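Local coordinates for protein cycloalternan-forming enzyme (Listeria monocytogenes serovar 1/2a, PDB 5F7U) that is a multidomain protein of glycoside hydrolase family 31 that binds glycans in a TIM-barrel pocket and at further sites, including a family 6 carbohydrate-binding module, at residues W456-L461 against S498-N503; K535-E540 against F584-T589; N473-M478 against N503-D508. The protein carries 1 engineered substitution. All coordinates share one frame; numbering follows the deposited sequence.

Contact 1: residues W456-L461 against S498-N503. With GLC (alpha-D-glucopyranose), chain F; GLC (alpha-D-glucopyranose), chain B; GLC (alpha-D-glucopyranose), chain C.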
loop_
_atom_site.group_PDB
_atom_site.type_symbol
_atom_site.label_atom_id
_atom_site.label_comp_id
_atom_site.label_asym_id
_atom_site.label_seq_id
_atom_site.Cartn_x
_atom_site.Cartn_y
_atom_site.Cartn_z
ATOM N N TRP A 456 12.300 -18.564 -2.738
ATOM C CA TRP A 456 13.078 -17.349 -2.446
ATOM C C TRP A 456 14.232 -17.204 -3.440
ATOM O O TRP A 456 14.901 -18.206 -3.787
ATOM C CB TRP A 456 13.615 -17.497 -1.033
ATOM C CG TRP A 456 14.304 -16.327 -0.360
ATOM C CD1 TRP A 456 13.712 -15.372 0.441
ATOM C CD2 TRP A 456 15.716 -16.044 -0.350
ATOM N NE1 TRP A 456 14.679 -14.513 0.936
ATOM C CE2 TRP A 456 15.912 -14.905 0.474
ATOM C CE3 TRP A 456 16.834 -16.644 -0.949
ATOM C CZ2 TRP A 456 17.183 -14.351 0.702
ATOM C CZ3 TRP A 456 18.114 -16.073 -0.727
ATOM C CH2 TRP A 456 18.266 -14.942 0.093
ATOM N N GLN A 457 14.456 -15.965 -3.875
ATOM C CA GLN A 457 15.528 -15.621 -4.821
ATOM C C GLN A 457 16.182 -14.283 -4.455
ATOM O O GLN A 457 15.592 -13.474 -3.726
ATOM C CB GLN A 457 14.956 -15.485 -6.246
ATOM C CG GLN A 457 14.427 -16.772 -6.843
ATOM C CD GLN A 457 15.547 -17.671 -7.328
ATOM O OE1 GLN A 457 16.034 -17.507 -8.439
ATOM N NE2 GLN A 457 15.973 -18.604 -6.493
ATOM N N VAL A 458 17.383 -14.083 -4.988
ATOM C CA VAL A 458 18.122 -12.808 -4.947
ATOM C C VAL A 458 18.629 -12.462 -6.361
ATOM O O VAL A 458 18.726 -13.358 -7.214
ATOM C CB VAL A 458 19.302 -12.817 -3.941
ATOM C CG1 VAL A 458 18.785 -12.744 -2.516
ATOM C CG2 VAL A 458 20.178 -14.053 -4.115
ATOM N N PRO A 459 18.976 -11.182 -6.605
ATOM C CA PRO A 459 19.417 -10.756 -7.947
ATOM C C PRO A 459 20.940 -10.826 -8.126
ATOM O O PRO A 459 21.477 -10.306 -9.102
ATOM C CB PRO A 459 18.949 -9.293 -7.989
ATOM C CG PRO A 459 19.087 -8.830 -6.556
ATOM C CD PRO A 459 18.698 -10.023 -5.717
ATOM N N VAL A 460 21.613 -11.444 -7.166
ATOM C CA VAL A 460 23.065 -11.405 -7.059
ATOM C C VAL A 460 23.580 -12.828 -7.172
ATOM O O VAL A 460 22.940 -13.742 -6.690
ATOM C CB VAL A 460 23.488 -10.722 -5.722
ATOM C CG1 VAL A 460 22.980 -11.492 -4.497
ATOM C CG2 VAL A 460 24.992 -10.482 -5.653
ATOM N N LEU A 461 24.717 -13.003 -7.849
ATOM C CA LEU A 461 25.458 -14.251 -7.786
ATOM C C LEU A 461 26.404 -14.153 -6.594
ATOM O O LEU A 461 27.283 -13.282 -6.557
ATOM C CB LEU A 461 26.229 -14.503 -9.080
ATOM C CG LEU A 461 27.015 -15.818 -9.135
ATOM C CD1 LEU A 461 26.752 -16.511 -10.464
ATOM C CD2 LEU A 461 28.501 -15.591 -8.921
ATOM N N SER A 498 30.717 -4.661 2.867
ATOM C CA SER A 498 30.009 -4.603 4.146
ATOM C C SER A 498 28.504 -4.912 4.075
ATOM O O SER A 498 27.860 -5.081 5.104
ATOM C CB SER A 498 30.238 -3.227 4.781
ATOM O OG SER A 498 29.545 -2.217 4.048
ATOM N N GLN A 499 27.951 -4.995 2.864
ATOM C CA GLN A 499 26.505 -5.100 2.693
ATOM C C GLN A 499 26.037 -6.542 2.595
ATOM O O GLN A 499 26.853 -7.468 2.552
ATOM C CB GLN A 499 26.040 -4.305 1.467
ATOM C CG GLN A 499 26.545 -2.870 1.431
ATOM C CD GLN A 499 26.028 -2.028 2.578
ATOM O OE1 GLN A 499 24.918 -2.218 3.067
ATOM N NE2 GLN A 499 26.842 -1.085 3.015
ATOM N N TRP A 500 24.715 -6.713 2.564
ATOM C CA TRP A 500 24.097 -8.018 2.372
ATOM C C TRP A 500 24.547 -8.549 1.014
ATOM O O TRP A 500 24.447 -7.835 0.010
ATOM C CB TRP A 500 22.578 -7.882 2.443
ATOM C CG TRP A 500 21.847 -9.200 2.564
ATOM C CD1 TRP A 500 22.236 -10.301 3.283
ATOM C CD2 TRP A 500 20.599 -9.536 1.952
ATOM N NE1 TRP A 500 21.302 -11.308 3.152
ATOM C CE2 TRP A 500 20.285 -10.864 2.346
ATOM C CE3 TRP A 500 19.700 -8.839 1.123
ATOM C CZ2 TRP A 500 19.106 -11.515 1.933
ATOM C CZ3 TRP A 500 18.537 -9.491 0.700
ATOM C CH2 TRP A 500 18.252 -10.820 1.109
ATOM N N PHE A 501 25.088 -9.765 0.999
ATOM C CA PHE A 501 25.695 -10.356 -0.208
ATOM C C PHE A 501 26.882 -9.534 -0.766
ATOM O O PHE A 501 27.183 -9.581 -1.962
ATOM C CB PHE A 501 24.642 -10.671 -1.297
ATOM C CG PHE A 501 23.833 -11.915 -1.032
ATOM C CD1 PHE A 501 24.315 -13.173 -1.412
ATOM C CD2 PHE A 501 22.575 -11.827 -0.418
ATOM C CE1 PHE A 501 23.559 -14.327 -1.179
ATOM C CE2 PHE A 501 21.816 -12.976 -0.176
ATOM C CZ PHE A 501 22.311 -14.227 -0.560
ATOM N N GLY A 502 27.576 -8.818 0.127
ATOM C CA GLY A 502 28.841 -8.156 -0.186
ATOM C C GLY A 502 29.781 -9.044 -0.984
ATOM O O GLY A 502 29.874 -10.253 -0.723
ATOM N N ASN A 503 30.439 -8.436 -1.967
ATOM C CA ASN A 503 31.331 -9.093 -2.938
ATOM C C ASN A 503 30.604 -9.913 -4.022
ATOM O O ASN A 503 31.238 -10.393 -4.962
ATOM C CB ASN A 503 32.439 -9.929 -2.263
ATOM C CG ASN A 503 33.553 -10.298 -3.222
ATOM O OD1 ASN A 503 34.221 -9.425 -3.793
ATOM N ND2 ASN A 503 33.757 -11.601 -3.423
HETATM C C1 GLC F . 19.658 -9.165 6.850
HETATM C C2 GLC F . 19.330 -8.826 5.391
HETATM C C3 GLC F . 17.829 -8.973 5.101
HETATM C C4 GLC F . 17.348 -10.395 5.418
HETATM C C5 GLC F . 17.728 -10.691 6.888
HETATM C C6 GLC F . 17.403 -12.111 7.329
HETATM O O1 GLC F . 19.164 -8.138 7.722
HETATM O O2 GLC F . 19.739 -7.485 5.120
HETATM O O3 GLC F . 17.575 -8.619 3.743
HETATM O O4 GLC F . 15.913 -10.521 5.278
HETATM O O5 GLC F . 19.111 -10.443 7.226
HETATM O O6 GLC F . 16.259 -11.961 8.164
HETATM C C1 GLC B . 15.431 -11.079 4.031
HETATM C C2 GLC B . 13.889 -11.003 3.982
HETATM C C3 GLC B . 13.205 -11.974 4.966
HETATM C C4 GLC B . 13.746 -13.400 4.773
HETATM C C5 GLC B . 15.277 -13.411 4.657
HETATM C C6 GLC B . 15.850 -14.774 4.304
HETATM O O2 GLC B . 13.452 -9.645 4.094
HETATM O O3 GLC B . 11.779 -11.992 4.779
HETATM O O4 GLC B . 13.344 -14.233 5.876
HETATM O O5 GLC B . 15.797 -12.439 3.726
HETATM O O6 GLC B . 17.281 -14.647 4.424
HETATM C C1 GLC C . 17.842 -15.784 5.126
HETATM C C2 GLC C . 19.349 -15.577 5.332
HETATM C C3 GLC C . 20.128 -15.814 4.032
HETATM C C4 GLC C . 19.768 -17.162 3.408
HETATM C C5 GLC C . 18.247 -17.202 3.198
HETATM C C6 GLC C . 17.732 -18.458 2.507
HETATM O O2 GLC C . 19.603 -14.239 5.766
HETATM O O3 GLC C . 21.537 -15.751 4.282
HETATM O O4 GLC C . 20.466 -17.304 2.165
HETATM O O5 GLC C . 17.584 -17.039 4.468
HETATM O O6 GLC C . 17.874 -19.568 3.400
#
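Phe501 carries this contact, its benzyl group packed against the chain that leaves strand 452-457, with Val460 and Val458 over one ring face and Trp456 at the edge. Its CG is anti to the carbonyl carbon (chi1 -77°), which turns that face to the valines. Val460 CG1 stands over it in a CH-pi contact, 4.0 Å from the Phe501 ring centroid and 29° off the normal; chi1 of 62° puts this methyl between backbone N and carbonyl carbon. Val458 adds CG1, 3.8 Å from Phe501 CE2, and Trp456 CH2 lies 4.1 Å from the same CE2. Branched, wholly apolar side chains suit a place against an aromatic face. In the family 31 TIM barrel, Trp456 lies at the end of the third barrel strand and the valines follow it; their partner is a loop with a type II turn, Gln499 to Gly502, that contributes Trp500 to the glycan pocket. The two indoles meet tip to tip: CZ2 of Trp500 lies 3.6 Å from CZ2 of Trp456, at the edge of the Trp456 ring and in its plane. Both are broad, flat surfaces for sugar: C5 of the chain C glucose sits over one face of Trp456, and O3 of the chain F glucose over one face of Trp500, while Phe501 CD2 backs the opposite face.

Contact 2: residues K535-E540 against F584-T589. Engineered in segment 535-540: Asn537 (natural residue Asp). With GLC (alpha-D-glucopyranose), chain B; GLC (alpha-D-glucopyranose), chain F.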
loop_
_atom_site.group_PDB
_atom_site.type_symbol
_atom_site.label_atom_id
_atom_site.label_comp_id
_atom_site.label_asym_id
_atom_site.label_seq_id
_atom_site.Cartn_x
_atom_site.Cartn_y
_atom_site.Cartn_z
ATOM N N LYS A 535 9.723 -15.561 -4.542
ATOM C CA LYS A 535 9.865 -14.473 -3.577
ATOM C C LYS A 535 11.190 -13.789 -3.867
ATOM O O LYS A 535 12.247 -14.222 -3.402
ATOM C CB LYS A 535 9.769 -14.973 -2.125
ATOM C CG LYS A 535 9.951 -13.845 -1.069
ATOM C CD LYS A 535 9.747 -14.389 0.351
ATOM C CE LYS A 535 9.839 -13.234 1.358
ATOM N NZ LYS A 535 9.644 -13.692 2.779
ATOM N N THR A 536 11.108 -12.731 -4.664
ATOM C CA THR A 536 12.286 -12.004 -5.128
ATOM C C THR A 536 12.665 -10.932 -4.125
ATOM O O THR A 536 12.105 -9.837 -4.113
ATOM C CB THR A 536 12.053 -11.430 -6.539
ATOM O OG1 THR A 536 10.687 -11.043 -6.675
ATOM C CG2 THR A 536 12.357 -12.490 -7.580
ATOM N N ASN A 537 13.584 -11.300 -3.249
ATOM C CA ASN A 537 14.065 -10.436 -2.184
ATOM C C ASN A 537 15.247 -9.601 -2.638
ATOM O O ASN A 537 15.873 -9.890 -3.648
ATOM C CB ASN A 537 14.549 -11.320 -1.035
ATOM C CG ASN A 537 14.220 -10.736 0.317
ATOM O OD1 ASN A 537 14.312 -9.537 0.552
ATOM N ND2 ASN A 537 13.764 -11.600 1.203
ATOM N N GLY A 538 15.571 -8.588 -1.840
ATOM C CA GLY A 538 16.705 -7.721 -2.126
ATOM C C GLY A 538 16.461 -6.789 -3.306
ATOM O O GLY A 538 15.316 -6.491 -3.668
ATOM N N GLY A 539 17.558 -6.337 -3.901
ATOM C CA GLY A 539 17.475 -5.408 -5.026
ATOM C C GLY A 539 18.003 -4.029 -4.684
ATOM O O GLY A 539 18.255 -3.230 -5.600
ATOM N N GLU A 540 18.194 -3.754 -3.386
ATOM C CA GLU A 540 18.690 -2.435 -2.936
ATOM C C GLU A 540 20.224 -2.438 -2.908
ATOM O O GLU A 540 20.844 -2.060 -1.910
ATOM C CB GLU A 540 18.139 -2.087 -1.537
ATOM C CG GLU A 540 16.641 -2.388 -1.331
ATOM C CD GLU A 540 16.339 -3.816 -0.870
ATOM O OE1 GLU A 540 15.185 -4.104 -0.506
ATOM O OE2 GLU A 540 17.242 -4.679 -0.838
ATOM N N PHE A 584 6.511 -12.075 -5.061
ATOM C CA PHE A 584 6.343 -11.563 -3.707
ATOM C C PHE A 584 7.685 -10.880 -3.435
ATOM O O PHE A 584 8.730 -11.555 -3.359
ATOM C CB PHE A 584 6.082 -12.781 -2.802
ATOM C CG PHE A 584 5.519 -12.454 -1.443
ATOM C CD1 PHE A 584 6.361 -12.004 -0.410
ATOM C CD2 PHE A 584 4.159 -12.689 -1.165
ATOM C CE1 PHE A 584 5.859 -11.727 0.865
ATOM C CE2 PHE A 584 3.652 -12.409 0.121
ATOM C CZ PHE A 584 4.509 -11.929 1.128
ATOM N N SER A 585 7.678 -9.542 -3.348
ATOM C CA SER A 585 8.939 -8.754 -3.346
ATOM C C SER A 585 8.875 -7.622 -2.339
ATOM O O SER A 585 7.802 -7.352 -1.795
ATOM C CB SER A 585 9.181 -8.152 -4.726
ATOM O OG SER A 585 9.108 -9.158 -5.726
ATOM N N ARG A 586 10.010 -6.974 -2.061
ATOM C CA ARG A 586 9.979 -5.851 -1.105
ATOM C C ARG A 586 10.412 -4.506 -1.650
ATOM O O ARG A 586 10.007 -3.475 -1.104
ATOM C CB ARG A 586 10.755 -6.164 0.172
ATOM C CG ARG A 586 12.233 -6.320 -0.036
ATOM C CD ARG A 586 12.959 -6.501 1.287
ATOM N NE ARG A 586 14.370 -6.288 1.012
ATOM C CZ ARG A 586 15.376 -6.746 1.752
ATOM N NH1 ARG A 586 15.145 -7.475 2.860
ATOM N NH2 ARG A 586 16.617 -6.452 1.382
ATOM N N SER A 587 11.206 -4.507 -2.729
ATOM C CA SER A 587 11.863 -3.281 -3.176
ATOM C C SER A 587 11.394 -2.830 -4.534
ATOM O O SER A 587 11.101 -3.660 -5.391
ATOM C CB SER A 587 13.378 -3.478 -3.246
ATOM O OG SER A 587 14.007 -2.219 -3.500
ATOM N N GLY A 588 11.361 -1.514 -4.748
ATOM C CA GLY A 588 11.072 -1.014 -6.093
ATOM C C GLY A 588 10.844 0.481 -6.146
ATOM O O GLY A 588 10.993 1.182 -5.146
ATOM N N THR A 589 10.515 0.962 -7.342
ATOM C CA THR A 589 10.193 2.379 -7.512
ATOM C C THR A 589 8.922 2.498 -8.364
ATOM O O THR A 589 8.152 1.539 -8.446
ATOM C CB THR A 589 11.419 3.181 -8.029
ATOM O OG1 THR A 589 11.129 4.585 -7.946
ATOM C CG2 THR A 589 11.778 2.769 -9.443
HETATM C C1 GLC B . 15.431 -11.079 4.031
HETATM C C2 GLC B . 13.889 -11.003 3.982
HETATM C C3 GLC B . 13.205 -11.974 4.966
HETATM C C4 GLC B . 13.746 -13.400 4.773
HETATM C C5 GLC B . 15.277 -13.411 4.657
HETATM C C6 GLC B . 15.850 -14.774 4.304
HETATM O O2 GLC B . 13.452 -9.645 4.094
HETATM O O3 GLC B . 11.779 -11.992 4.779
HETATM O O4 GLC B . 13.344 -14.233 5.876
HETATM O O5 GLC B . 15.797 -12.439 3.726
HETATM O O6 GLC B . 17.281 -14.647 4.424
HETATM C C1 GLC F . 19.658 -9.165 6.850
HETATM C C2 GLC F . 19.330 -8.826 5.391
HETATM C C3 GLC F . 17.829 -8.973 5.101
HETATM C C4 GLC F . 17.348 -10.395 5.418
HETATM C C5 GLC F . 17.728 -10.691 6.888
HETATM C C6 GLC F . 17.403 -12.111 7.329
HETATM O O1 GLC F . 19.164 -8.138 7.722
HETATM O O2 GLC F . 19.739 -7.485 5.120
HETATM O O3 GLC F . 17.575 -8.619 3.743
HETATM O O4 GLC F . 15.913 -10.521 5.278
HETATM O O5 GLC F . 19.111 -10.443 7.226
HETATM O O6 GLC F . 16.259 -11.961 8.164
HETATM O O HOH W 1 12.531 -7.219 -3.511
#
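Arg586 and Glu540 run roughly perpendicular, their guanidinium and carboxylate planes 43° apart, in a side-on, two-nitrogen salt bridge. NE of Arg586 reaches the syn lone pair of Glu540 OE1 at 2.8 Å. NH2 of Arg586 gives a straighter bond, 172° and 2.9 Å, to Glu540 OE2, which it meets from above the carboxylate plane. With two nitrogens held, the guanidinium is fixed in rotation, and NH1 of Arg586 donates to O3 of the chain F glucose at 2.8 Å. Asn537, an engineered residue (Asp in nature), stands on edge over the guanidinium, the planes 89° apart and OD1 3.0 Å above one face. These residues follow strands 534-536 and 584-585, neighbouring parallel strands of the TIM barrel, whose C-terminal ends carry the glycan pocket. Lys535 runs fully extended alongside Phe584 in the same direction, so its CG and CE each pass 4.1 Å from Phe584 CD1, while NZ pairs with Glu400 and gives a weak bond to O3 of the chain B glucose. On the other sheet face, small hydroxyls fit: Thr536 OG1 lies 2.6 Å from Ser585 OG. Where the strands part, a water donates to Thr536 O and Gly538 O and accepts from Arg586 N, 2.9 Å away.

Contact 3: residues N473-M478 against N503-D508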
loop_
_atom_site.group_PDB
_atom_site.type_symbol
_atom_site.label_atom_id
_atom_site.label_comp_id
_atom_site.label_asym_id
_atom_site.label_seq_id
_atom_site.Cartn_x
_atom_site.Cartn_y
_atom_site.Cartn_z
ATOM N N ASN A 473 31.905 -21.822 -11.812
ATOM C CA ASN A 473 31.614 -21.934 -13.249
ATOM C C ASN A 473 30.688 -20.818 -13.758
ATOM O O ASN A 473 30.990 -20.149 -14.757
ATOM C CB ASN A 473 31.002 -23.306 -13.577
ATOM C CG ASN A 473 31.980 -24.465 -13.431
ATOM O OD1 ASN A 473 33.181 -24.287 -13.228
ATOM N ND2 ASN A 473 31.449 -25.679 -13.529
ATOM N N ASP A 474 29.569 -20.614 -13.050
ATOM C CA ASP A 474 28.600 -19.593 -13.412
ATOM C C ASP A 474 29.194 -18.191 -13.377
ATOM O O ASP A 474 28.913 -17.381 -14.259
ATOM C CB ASP A 474 27.378 -19.660 -12.492
ATOM C CG ASP A 474 26.525 -20.901 -12.724
ATOM O OD1 ASP A 474 26.805 -21.697 -13.649
ATOM O OD2 ASP A 474 25.543 -21.082 -11.975
ATOM N N GLU A 475 30.032 -17.930 -12.372
ATOM C CA GLU A 475 30.676 -16.634 -12.230
ATOM C C GLU A 475 31.602 -16.327 -13.403
ATOM O O GLU A 475 31.558 -15.225 -13.960
ATOM C CB GLU A 475 31.459 -16.545 -10.921
ATOM C CG GLU A 475 32.005 -15.144 -10.710
ATOM C CD GLU A 475 32.707 -14.943 -9.394
ATOM O OE1 GLU A 475 33.813 -14.364 -9.407
ATOM O OE2 GLU A 475 32.164 -15.356 -8.358
ATOM N N GLU A 476 32.440 -17.298 -13.771
ATOM C CA GLU A 476 33.349 -17.122 -14.898
ATOM C C GLU A 476 32.590 -16.797 -16.189
ATOM O O GLU A 476 32.974 -15.881 -16.916
ATOM C CB GLU A 476 34.244 -18.356 -15.073
ATOM C CG GLU A 476 35.372 -18.155 -16.080
ATOM C CD GLU A 476 36.394 -19.281 -16.066
ATOM O OE1 GLU A 476 36.369 -20.116 -15.123
ATOM O OE2 GLU A 476 37.240 -19.329 -16.994
ATOM N N TYR A 477 31.499 -17.525 -16.436
ATOM C CA TYR A 477 30.633 -17.286 -17.592
ATOM C C TYR A 477 29.987 -15.900 -17.563
ATOM O O TYR A 477 30.018 -15.167 -18.561
ATOM C CB TYR A 477 29.554 -18.378 -17.700
ATOM C CG TYR A 477 28.653 -18.237 -18.918
ATOM C CD1 TYR A 477 29.150 -18.463 -20.214
ATOM C CD2 TYR A 477 27.309 -17.867 -18.779
ATOM C CE1 TYR A 477 28.329 -18.339 -21.328
ATOM C CE2 TYR A 477 26.483 -17.736 -19.891
ATOM C CZ TYR A 477 27.000 -17.968 -21.161
ATOM O OH TYR A 477 26.198 -17.847 -22.272
ATOM N N MET A 478 29.397 -15.564 -16.413
ATOM C CA MET A 478 28.723 -14.292 -16.210
ATOM C C MET A 478 29.640 -13.107 -16.526
ATOM O O MET A 478 29.246 -12.193 -17.247
ATOM C CB MET A 478 28.212 -14.223 -14.770
ATOM C CG MET A 478 27.319 -13.045 -14.461
ATOM S SD MET A 478 26.861 -13.198 -12.726
ATOM C CE MET A 478 25.826 -11.753 -12.559
ATOM N N ASN A 503 30.439 -8.436 -1.967
ATOM C CA ASN A 503 31.331 -9.093 -2.938
ATOM C C ASN A 503 30.604 -9.913 -4.022
ATOM O O ASN A 503 31.238 -10.393 -4.962
ATOM C CB ASN A 503 32.439 -9.929 -2.263
ATOM C CG ASN A 503 33.553 -10.298 -3.222
ATOM O OD1 ASN A 503 34.221 -9.425 -3.793
ATOM N ND2 ASN A 503 33.757 -11.601 -3.423
ATOM N N GLY A 504 29.291 -10.060 -3.886
ATOM C CA GLY A 504 28.494 -10.755 -4.901
ATOM C C GLY A 504 28.366 -9.915 -6.165
ATOM O O GLY A 504 28.450 -8.683 -6.116
ATOM N N ILE A 505 28.109 -10.583 -7.285
ATOM C CA ILE A 505 27.996 -9.910 -8.563
ATOM C C ILE A 505 26.518 -9.789 -8.942
ATOM O O ILE A 505 25.816 -10.795 -9.100
ATOM C CB ILE A 505 28.815 -10.658 -9.652
ATOM C CG1 ILE A 505 30.294 -10.749 -9.236
ATOM C CG2 ILE A 505 28.691 -9.963 -11.000
ATOM C CD1 ILE A 505 31.131 -11.678 -10.099
ATOM N N LEU A 506 26.035 -8.559 -9.078
ATOM C CA LEU A 506 24.653 -8.357 -9.525
ATOM C C LEU A 506 24.457 -8.742 -10.983
ATOM O O LEU A 506 25.316 -8.471 -11.819
ATOM C CB LEU A 506 24.232 -6.898 -9.368
ATOM C CG LEU A 506 24.004 -6.314 -7.988
ATOM C CD1 LEU A 506 23.386 -4.933 -8.196
ATOM C CD2 LEU A 506 23.036 -7.195 -7.189
ATOM N N LEU A 507 23.334 -9.399 -11.273
ATOM C CA LEU A 507 22.932 -9.636 -12.655
ATOM C C LEU A 507 22.415 -8.321 -13.225
ATOM O O LEU A 507 21.603 -7.643 -12.601
ATOM C CB LEU A 507 21.854 -10.735 -12.723
ATOM C CG LEU A 507 21.427 -11.335 -14.074
ATOM C CD1 LEU A 507 20.463 -10.458 -14.867
ATOM C CD2 LEU A 507 22.641 -11.743 -14.917
ATOM N N ASP A 508 22.900 -7.944 -14.405
ATOM C CA ASP A 508 22.406 -6.729 -15.026
ATOM C C ASP A 508 21.048 -6.963 -15.685
ATOM O O ASP A 508 20.981 -7.422 -16.834
ATOM C CB ASP A 508 23.430 -6.193 -16.034
ATOM C CG ASP A 508 22.969 -4.906 -16.723
ATOM O OD1 ASP A 508 21.829 -4.419 -16.469
ATOM O OD2 ASP A 508 23.772 -4.367 -17.522
#
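An excursion between the third and fourth strands of the TIM barrel provides both partners here: helix 469-481 and the short strand 505-506, which pairs antiparallel with strand 460-461. Met478 does most of the work. CG is anti to the backbone N (chi1 -172°) and the chain beyond it is fully extended, so the thioether reaches from the helix like a straight rod and ends against the strand. Its methyl CE lands on backbone as much as on side chains, 3.4 Å from Leu506 O and 3.6 Å from Leu507 CA. Beside it, Ile505 CG2 lies 3.7 Å from Met478 CE, the two side chains running antiparallel alongside each other, and Leu507 CD2 touches the same methyl at 4.0 Å. A long, unbranched apolar side chain suits this place, because it carries a methyl from the helix to the strand backbone. One turn earlier, Glu475 lies roughly perpendicular to Ile505; CD1 of the isoleucine lies 3.6 Å from Glu475 CG, while the carboxylate continues to a salt bridge with Arg494. Trp517 and Trp518 of helix 512-520 also touch Met478. The result is a helix packed on a short strand within an elaborated beta-alpha loop of the TIM barrel.

In the fold
All three contacts belong to the family 31 TIM-barrel domain. Contacts 1 and 2 have centres about 12 Å apart and share the barrel sheet through adjacent strands 452-457 and 534-536, where Gln457 N and Lys535 O are probably hydrogen-bonded; both touch the glucoses of chains B and F. Contact 3, centred about 11 Å from contact 1 and 19 Å from contact 2, shares Asn503 with contact 1, and the antiparallel pair 460-461 and 505-506 joins the two. Along the chain contacts 1 and 3 interleave, and both close before contact 2 opens. In space, they run from the barrel strands at the glycan pocket (contact 2), through the tryptophans beside it (contact 1), to helix 469-481 farther out (contact 3).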